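PDB 6E4P: RNA-binding protein, putative from Trypanosoma brucei, which probably binds mRNA through an RNA recognition motif, the part of the longer protein present here, which is bound to a uridine-containing RNA strand. Local coordinates for residues S9-E14 with S61-A66; K21-Q26 with T56-S61. All coordinates share one frame; numbering follows the deposited sequence.

Interaction 1: residues S9-E14 with S61-A66. With nucleotides of chain A.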
loop_
_atom_site.group_PDB
_atom_site.type_symbol
_atom_site.label_atom_id
_atom_site.label_comp_id
_atom_site.label_asym_id
_atom_site.label_seq_id
_atom_site.Cartn_x
_atom_site.Cartn_y
_atom_site.Cartn_z
ATOM N N SER E 9 6.383 1.213 -2.013
ATOM C CA SER E 9 7.443 2.197 -2.179
ATOM C C SER E 9 6.958 3.412 -2.968
ATOM O O SER E 9 5.937 3.358 -3.659
ATOM C CB SER E 9 8.656 1.560 -2.867
ATOM O OG SER E 9 8.287 0.903 -4.071
ATOM N N GLY E 10 7.692 4.512 -2.855
ATOM C CA GLY E 10 7.392 5.714 -3.617
ATOM C C GLY E 10 6.424 6.665 -2.934
ATOM O O GLY E 10 5.964 7.621 -3.550
ATOM N N LEU E 11 6.125 6.409 -1.663
ATOM C CA LEU E 11 5.142 7.198 -0.928
ATOM C C LEU E 11 5.601 8.623 -0.662
ATOM O O LEU E 11 6.795 8.895 -0.534
ATOM C CB LEU E 11 4.804 6.534 0.409
ATOM C CG LEU E 11 4.113 5.173 0.370
ATOM C CD1 LEU E 11 3.909 4.641 1.776
ATOM C CD2 LEU E 11 2.792 5.284 -0.359
ATOM N N SER E 12 4.630 9.527 -0.583
ATOM C CA SER E 12 4.891 10.892 -0.167
ATOM C C SER E 12 5.376 10.906 1.276
ATOM O O SER E 12 4.952 10.078 2.081
ATOM C CB SER E 12 3.626 11.745 -0.318
ATOM O OG SER E 12 3.861 13.081 0.078
ATOM N N ASP E 13 6.266 11.842 1.595
ATOM C CA ASP E 13 6.726 12.045 2.969
ATOM C C ASP E 13 5.563 12.251 3.936
ATOM O O ASP E 13 5.652 11.918 5.119
ATOM C CB ASP E 13 7.664 13.252 3.047
ATOM C CG ASP E 13 8.886 13.106 2.163
ATOM O OD1 ASP E 13 9.531 12.039 2.211
ATOM O OD2 ASP E 13 9.199 14.062 1.421
ATOM N N GLU E 14 4.475 12.812 3.418
ATOM C CA GLU E 14 3.316 13.161 4.231
ATOM C C GLU E 14 2.414 11.970 4.532
ATOM O O GLU E 14 1.657 11.993 5.502
ATOM C CB GLU E 14 2.502 14.253 3.533
ATOM C CG GLU E 14 3.245 15.571 3.380
ATOM C CD GLU E 14 3.690 16.141 4.715
ATOM O OE1 GLU E 14 2.917 16.054 5.694
ATOM O OE2 GLU E 14 4.820 16.672 4.784
ATOM N N SER E 61 -0.194 3.482 -8.954
ATOM C CA SER E 61 -1.369 4.244 -8.560
ATOM C C SER E 61 -0.926 5.509 -7.843
ATOM O O SER E 61 0.169 5.566 -7.275
ATOM C CB SER E 61 -2.304 3.412 -7.672
ATOM O OG SER E 61 -1.669 2.993 -6.477
ATOM N N GLU E 62 -1.781 6.524 -7.873
ATOM C CA GLU E 62 -1.431 7.820 -7.311
ATOM C C GLU E 62 -1.993 7.979 -5.900
ATOM O O GLU E 62 -3.157 7.672 -5.643
ATOM C CB GLU E 62 -1.931 8.943 -8.233
ATOM C CG GLU E 62 -1.489 10.345 -7.836
ATOM C CD GLU E 62 -2.542 11.086 -7.030
ATOM O OE1 GLU E 62 -3.745 10.794 -7.198
ATOM O OE2 GLU E 62 -2.169 11.966 -6.226
ATOM N N LEU E 63 -1.151 8.445 -4.982
ATOM C CA LEU E 63 -1.581 8.711 -3.616
ATOM C C LEU E 63 -0.895 9.957 -3.069
ATOM O O LEU E 63 0.334 10.002 -2.954
ATOM C CB LEU E 63 -1.294 7.514 -2.706
ATOM C CG LEU E 63 -1.691 7.697 -1.238
ATOM C CD1 LEU E 63 -3.165 8.045 -1.119
ATOM C CD2 LEU E 63 -1.374 6.451 -0.422
ATOM N N GLU E 64 -1.707 10.955 -2.730
ATOM C CA GLU E 64 -1.231 12.242 -2.230
ATOM C C GLU E 64 -0.107 12.805 -3.098
ATOM O O GLU E 64 0.916 13.267 -2.593
ATOM C CB GLU E 64 -0.789 12.108 -0.771
ATOM C CG GLU E 64 -1.968 11.939 0.187
ATOM C CD GLU E 64 -1.572 11.402 1.550
ATOM O OE1 GLU E 64 -0.894 10.354 1.609
ATOM O OE2 GLU E 64 -1.950 12.021 2.569
ATOM N N GLY E 65 -0.313 12.750 -4.412
ATOM C CA GLY E 65 0.602 13.348 -5.368
ATOM C C GLY E 65 1.737 12.449 -5.821
ATOM O O GLY E 65 2.435 12.758 -6.788
ATOM N N ALA E 66 1.919 11.330 -5.130
ATOM C CA ALA E 66 3.039 10.440 -5.400
ATOM C C ALA E 66 2.606 9.223 -6.212
ATOM O O ALA E 66 1.438 8.837 -6.197
ATOM C CB ALA E 66 3.682 10.004 -4.092
ATOM P P U A 3 -5.056 5.798 -10.566
ATOM O OP1 U A 3 -4.331 5.774 -9.276
ATOM O OP2 U A 3 -5.825 7.026 -10.926
ATOM O "O5'" U A 3 -4.056 5.407 -11.741
ATOM C "C5'" U A 3 -4.523 5.154 -13.059
ATOM C "C4'" U A 3 -3.522 5.610 -14.094
ATOM O "O4'" U A 3 -3.801 6.982 -14.466
ATOM C "C3'" U A 3 -2.067 5.635 -13.642
ATOM O "O3'" U A 3 -1.435 4.373 -13.733
ATOM C "C2'" U A 3 -1.448 6.689 -14.546
ATOM O "O2'" U A 3 -1.170 6.147 -15.830
ATOM C "C1'" U A 3 -2.598 7.677 -14.688
ATOM N N1 U A 3 -2.508 8.795 -13.722
ATOM C C2 U A 3 -1.748 9.856 -14.147
ATOM O O2 U A 3 -1.176 9.833 -15.221
ATOM N N3 U A 3 -1.676 10.915 -13.276
ATOM C C4 U A 3 -2.289 11.014 -12.046
ATOM O O4 U A 3 -2.128 12.037 -11.381
ATOM C C5 U A 3 -3.072 9.872 -11.674
ATOM C C6 U A 3 -3.157 8.825 -12.509
HETATM O O HOH W 1 1.994 8.729 -1.136
#
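Ala66 and Ser12 meet where the loop after strand 5-9 passes the hairpin of strands 61-63 and 66-70. Ala66 CB lies 3.3 Å from the carbonyl O of Gly10 and 3.7 Å from the backbone N of Ser12, so it packs against loop backbone. Ser12 turns its own CB to the tip of the hairpin, where Ser12 CB is 3.9 Å from the carbonyl O of Glu64. Its OG lies anti to the backbone N (chi1 -180°) and takes a weak bond from the N of Glu14 within the loop. No direct hydrogen bond joins the segments. One water joins them instead: it accepts from Ser12 N at 2.8 Å and donates to Leu63 O.

Glu64 meets Ser12 through its carbonyl O and CB, while its carboxylate OE1 goes on to the hydroxyls of Thr15 and Thr19. On the side of helix 17-24, CD2 of Leu11 touches CD2 of Leu63 at 4.3 Å. Both leucines also pack on Leu20 and Leu68.

The tip is a type I' turn from Leu63 to Ala66. At Gly65 the backbone angles (phi 88°, psi -12°) would press a CB against the carbonyl O of Glu64, which favours glycine. Gly65 N donates to Glu62 OE2 at 2.7 Å, on the anti side of the carboxylate. The backbone N of Glu62 gives a nearly straight bond of 3.0 Å to OP1 of U3 of chain A. Type I' turns are characteristic of tight beta hairpins. This one adds a short edge strand to the sheet of an RNA recognition motif.

Interaction 2: residues K21-Q26 with T56-S61. With nucleotides of chain A.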
loop_
_atom_site.group_PDB
_atom_site.type_symbol
_atom_site.label_atom_id
_atom_site.label_comp_id
_atom_site.label_asym_id
_atom_site.label_seq_id
_atom_site.Cartn_x
_atom_site.Cartn_y
_atom_site.Cartn_z
ATOM N N LYS E 21 -3.676 2.886 4.117
ATOM C CA LYS E 21 -4.671 1.832 4.297
ATOM C C LYS E 21 -5.965 2.134 3.534
ATOM O O LYS E 21 -6.577 1.235 2.952
ATOM C CB LYS E 21 -4.975 1.629 5.783
ATOM C CG LYS E 21 -6.037 0.576 6.051
ATOM C CD LYS E 21 -6.395 0.488 7.523
ATOM C CE LYS E 21 -5.293 -0.169 8.322
ATOM N NZ LYS E 21 -5.854 -0.850 9.524
ATOM N N ASP E 22 -6.375 3.397 3.525
ATOM C CA ASP E 22 -7.588 3.795 2.815
ATOM C C ASP E 22 -7.449 3.564 1.312
ATOM O O ASP E 22 -8.360 3.044 0.663
ATOM C CB ASP E 22 -7.919 5.263 3.098
ATOM C CG ASP E 22 -8.971 5.819 2.155
ATOM O OD1 ASP E 22 -10.163 5.484 2.331
ATOM O OD2 ASP E 22 -8.608 6.594 1.239
ATOM N N HIS E 23 -6.303 3.962 0.768
ATOM C CA HIS E 23 -5.974 3.720 -0.638
ATOM C C HIS E 23 -5.975 2.226 -0.966
ATOM O O HIS E 23 -6.592 1.793 -1.945
ATOM C CB HIS E 23 -4.606 4.329 -0.968
ATOM C CG HIS E 23 -4.197 4.176 -2.399
ATOM N ND1 HIS E 23 -4.831 4.836 -3.430
ATOM C CD2 HIS E 23 -3.206 3.448 -2.971
ATOM C CE1 HIS E 23 -4.254 4.516 -4.575
ATOM N NE2 HIS E 23 -3.265 3.676 -4.325
ATOM N N LEU E 24 -5.297 1.431 -0.139
ATOM C CA LEU E 24 -5.147 0.002 -0.430
ATOM C C LEU E 24 -6.460 -0.755 -0.295
ATOM O O LEU E 24 -6.637 -1.803 -0.917
ATOM C CB LEU E 24 -4.089 -0.629 0.482
ATOM C CG LEU E 24 -2.676 -0.069 0.282
ATOM C CD1 LEU E 24 -1.713 -0.634 1.316
ATOM C CD2 LEU E 24 -2.166 -0.323 -1.144
ATOM N N ARG E 25 -7.375 -0.217 0.511
ATOM C CA ARG E 25 -8.662 -0.855 0.769
ATOM C C ARG E 25 -9.506 -1.017 -0.501
ATOM O O ARG E 25 -10.421 -1.842 -0.536
ATOM C CB ARG E 25 -9.449 -0.069 1.829
ATOM C CG ARG E 25 -10.808 -0.674 2.168
ATOM C CD ARG E 25 -11.500 0.020 3.331
ATOM N NE ARG E 25 -10.846 -0.262 4.604
ATOM C CZ ARG E 25 -10.073 0.599 5.258
ATOM N NH1 ARG E 25 -9.856 1.810 4.765
ATOM N NH2 ARG E 25 -9.521 0.250 6.412
ATOM N N GLN E 26 -9.204 -0.245 -1.543
ATOM C CA GLN E 26 -9.822 -0.481 -2.849
ATOM C C GLN E 26 -9.608 -1.926 -3.294
ATOM O O GLN E 26 -10.494 -2.552 -3.882
ATOM C CB GLN E 26 -9.262 0.471 -3.909
ATOM C CG GLN E 26 -9.546 1.952 -3.651
ATOM C CD GLN E 26 -8.897 2.855 -4.685
ATOM O OE1 GLN E 26 -9.525 3.236 -5.674
ATOM N NE2 GLN E 26 -7.632 3.198 -4.463
ATOM N N THR E 56 -1.697 -6.328 -8.617
ATOM C CA THR E 56 -2.030 -6.243 -10.038
ATOM C C THR E 56 -2.766 -4.956 -10.395
ATOM O O THR E 56 -2.608 -4.445 -11.499
ATOM C CB THR E 56 -2.906 -7.433 -10.515
ATOM O OG1 THR E 56 -4.070 -7.548 -9.685
ATOM C CG2 THR E 56 -2.129 -8.735 -10.467
ATOM N N GLU E 57 -3.573 -4.436 -9.471
ATOM C CA GLU E 57 -4.472 -3.338 -9.813
ATOM C C GLU E 57 -4.050 -1.962 -9.287
ATOM O O GLU E 57 -4.614 -0.950 -9.705
ATOM C CB GLU E 57 -5.877 -3.649 -9.315
ATOM C CG GLU E 57 -6.471 -4.895 -9.939
ATOM C CD GLU E 57 -7.806 -5.261 -9.339
ATOM O OE1 GLU E 57 -8.322 -4.477 -8.515
ATOM O OE2 GLU E 57 -8.336 -6.337 -9.682
ATOM N N LEU E 58 -3.063 -1.918 -8.394
ATOM C CA LEU E 58 -2.659 -0.648 -7.792
ATOM C C LEU E 58 -1.215 -0.255 -8.107
ATOM O O LEU E 58 -0.668 0.651 -7.479
ATOM C CB LEU E 58 -2.868 -0.702 -6.272
ATOM C CG LEU E 58 -4.319 -0.862 -5.801
ATOM C CD1 LEU E 58 -4.430 -0.917 -4.268
ATOM C CD2 LEU E 58 -5.181 0.264 -6.353
ATOM N N GLN E 59 -0.599 -0.919 -9.084
ATOM C CA GLN E 59 0.745 -0.536 -9.512
ATOM C C GLN E 59 0.745 0.830 -10.173
ATOM O O GLN E 59 -0.063 1.093 -11.061
ATOM C CB GLN E 59 1.340 -1.564 -10.482
ATOM C CG GLN E 59 1.726 -2.889 -9.869
ATOM C CD GLN E 59 2.892 -2.796 -8.894
ATOM O OE1 GLN E 59 3.426 -1.717 -8.627
ATOM N NE2 GLN E 59 3.294 -3.943 -8.359
ATOM N N ALA E 60 1.664 1.685 -9.730
ATOM C CA ALA E 60 1.812 3.043 -10.247
ATOM C C ALA E 60 0.567 3.878 -9.970
ATOM O O ALA E 60 0.308 4.870 -10.651
ATOM C CB ALA E 60 2.131 3.028 -11.743
ATOM N N SER E 61 -0.194 3.482 -8.954
ATOM C CA SER E 61 -1.369 4.244 -8.560
ATOM C C SER E 61 -0.926 5.509 -7.843
ATOM O O SER E 61 0.169 5.566 -7.275
ATOM C CB SER E 61 -2.304 3.412 -7.672
ATOM O OG SER E 61 -1.669 2.993 -6.477
ATOM P P U A 2 -5.058 1.539 -14.662
ATOM O OP1 U A 2 -6.354 2.189 -14.975
ATOM O OP2 U A 2 -3.840 1.979 -15.400
ATOM O "O5'" U A 2 -4.785 1.584 -13.098
ATOM C "C5'" U A 2 -5.812 1.246 -12.182
ATOM C "C4'" U A 2 -6.484 2.473 -11.636
ATOM O "O4'" U A 2 -7.732 2.080 -10.993
ATOM C "C3'" U A 2 -5.687 3.217 -10.572
ATOM O "O3'" U A 2 -6.116 4.580 -10.551
ATOM C "C2'" U A 2 -6.170 2.524 -9.308
ATOM O "O2'" U A 2 -5.923 3.233 -8.109
ATOM C "C1'" U A 2 -7.666 2.405 -9.620
ATOM N N1 U A 2 -8.373 1.355 -8.854
ATOM C C2 U A 2 -9.600 1.704 -8.313
ATOM O O2 U A 2 -10.092 2.810 -8.495
ATOM N N3 U A 2 -10.221 0.712 -7.578
ATOM C C4 U A 2 -9.733 -0.559 -7.344
ATOM O O4 U A 2 -10.385 -1.357 -6.670
ATOM C C5 U A 2 -8.454 -0.833 -7.936
ATOM C C6 U A 2 -7.829 0.109 -8.653
ATOM O OP3 U A 1 0.482 -2.381 -16.410
ATOM P P U A 1 -0.396 -1.906 -15.310
ATOM O OP1 U A 1 0.159 -2.495 -14.061
ATOM O OP2 U A 1 -0.429 -0.431 -15.459
ATOM O "O5'" U A 1 -1.833 -2.519 -15.617
ATOM C "C5'" U A 1 -2.641 -1.999 -16.670
ATOM C "C4'" U A 1 -4.040 -1.674 -16.203
ATOM O "O4'" U A 1 -4.782 -2.908 -16.025
ATOM C "C3'" U A 1 -4.138 -0.920 -14.880
ATOM O "O3'" U A 1 -5.253 -0.033 -14.935
ATOM C "C2'" U A 1 -4.420 -2.037 -13.873
ATOM O "O2'" U A 1 -5.099 -1.622 -12.704
ATOM C "C1'" U A 1 -5.268 -2.997 -14.703
ATOM N N1 U A 1 -5.160 -4.403 -14.290
ATOM C C2 U A 1 -6.260 -5.016 -13.721
ATOM O O2 U A 1 -7.307 -4.428 -13.534
ATOM N N3 U A 1 -6.078 -6.335 -13.382
ATOM C C4 U A 1 -4.921 -7.073 -13.564
ATOM O O4 U A 1 -4.895 -8.251 -13.216
ATOM C C5 U A 1 -3.829 -6.363 -14.160
ATOM C C6 U A 1 -3.981 -5.082 -14.498
ATOM P P U A 3 -5.056 5.798 -10.566
ATOM O OP1 U A 3 -4.331 5.774 -9.276
ATOM O OP2 U A 3 -5.825 7.026 -10.926
ATOM O "O5'" U A 3 -4.056 5.407 -11.741
ATOM C "C5'" U A 3 -4.523 5.154 -13.059
ATOM C "C4'" U A 3 -3.522 5.610 -14.094
ATOM O "O4'" U A 3 -3.801 6.982 -14.466
ATOM C "C3'" U A 3 -2.067 5.635 -13.642
ATOM O "O3'" U A 3 -1.435 4.373 -13.733
ATOM C "C2'" U A 3 -1.448 6.689 -14.546
ATOM O "O2'" U A 3 -1.170 6.147 -15.830
ATOM C "C1'" U A 3 -2.598 7.677 -14.688
ATOM N N1 U A 3 -2.508 8.795 -13.722
ATOM C C2 U A 3 -1.748 9.856 -14.147
ATOM O O2 U A 3 -1.176 9.833 -15.221
ATOM N N3 U A 3 -1.676 10.915 -13.276
ATOM C C4 U A 3 -2.289 11.014 -12.046
ATOM O O4 U A 3 -2.128 12.037 -11.381
ATOM C C5 U A 3 -3.072 9.872 -11.674
ATOM C C6 U A 3 -3.157 8.825 -12.509
#
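His23 has its CG anti to the backbone N (chi1 -178°), which carries the imidazole from helix 17-24 to the hydroxyl of Ser61. Ser61 OG sits between its own N and carbonyl carbon (chi1 61°), within range of both the ring and its own turn. His23 NE2 donates to Ser61 OG at 2.8 Å, with the oxygen only 5° out of the ring plane. Ser61 OG donates in turn to Leu58 O at 2.7 Å, and Ser61 N reaches the same carbonyl O from the same face. These two side-chain bonds tie the ring to the type II turn of Leu58 to Ser61.

Leu58 buries the most surface. Leu58 CD1 meets Leu24 CD2 at 3.9 Å, while Leu58 CD2 lies 3.5 Å from C6 of U2 of chain A. Gln26 reaches back in an extended chain, and Gln26 NE2 donates to His23 O at 3.1 Å. This bond lies in the amide plane and limits its rotation; Gln26 OE1 is 2.9 Å from O2 of U2 of chain A.

The contact joins the C-terminal part of helix 17-24 to the turn after helix 48-57. Leu24 continues onto Val43 and Phe45 of strand 41-45, and His23 and Ser61 rest on Leu68 of strand 66-70.

Interactions 1 and 2 share Ser61, and their centres lie about 11 Å apart. The chain runs from the turn after helix 48-57 straight into strand 61-63. His23 also touches that strand: His23 CE1 is 3.5 Å from Glu62 O, and His23 CB is 3.9 Å from Leu63 CD2. Interaction 2 is buried and its centre is closer to that of the chain (about 6 Å against about 10 Å); interaction 1 lies at the surface. The RNA runs along residues 56-62 and touches both contacts, in interaction 1 through Ser61 and Glu62. U2 of chain A also lies against Gln26, and U3 of chain A straddles the junction, its OP1 3.4 Å from Ser61 CA.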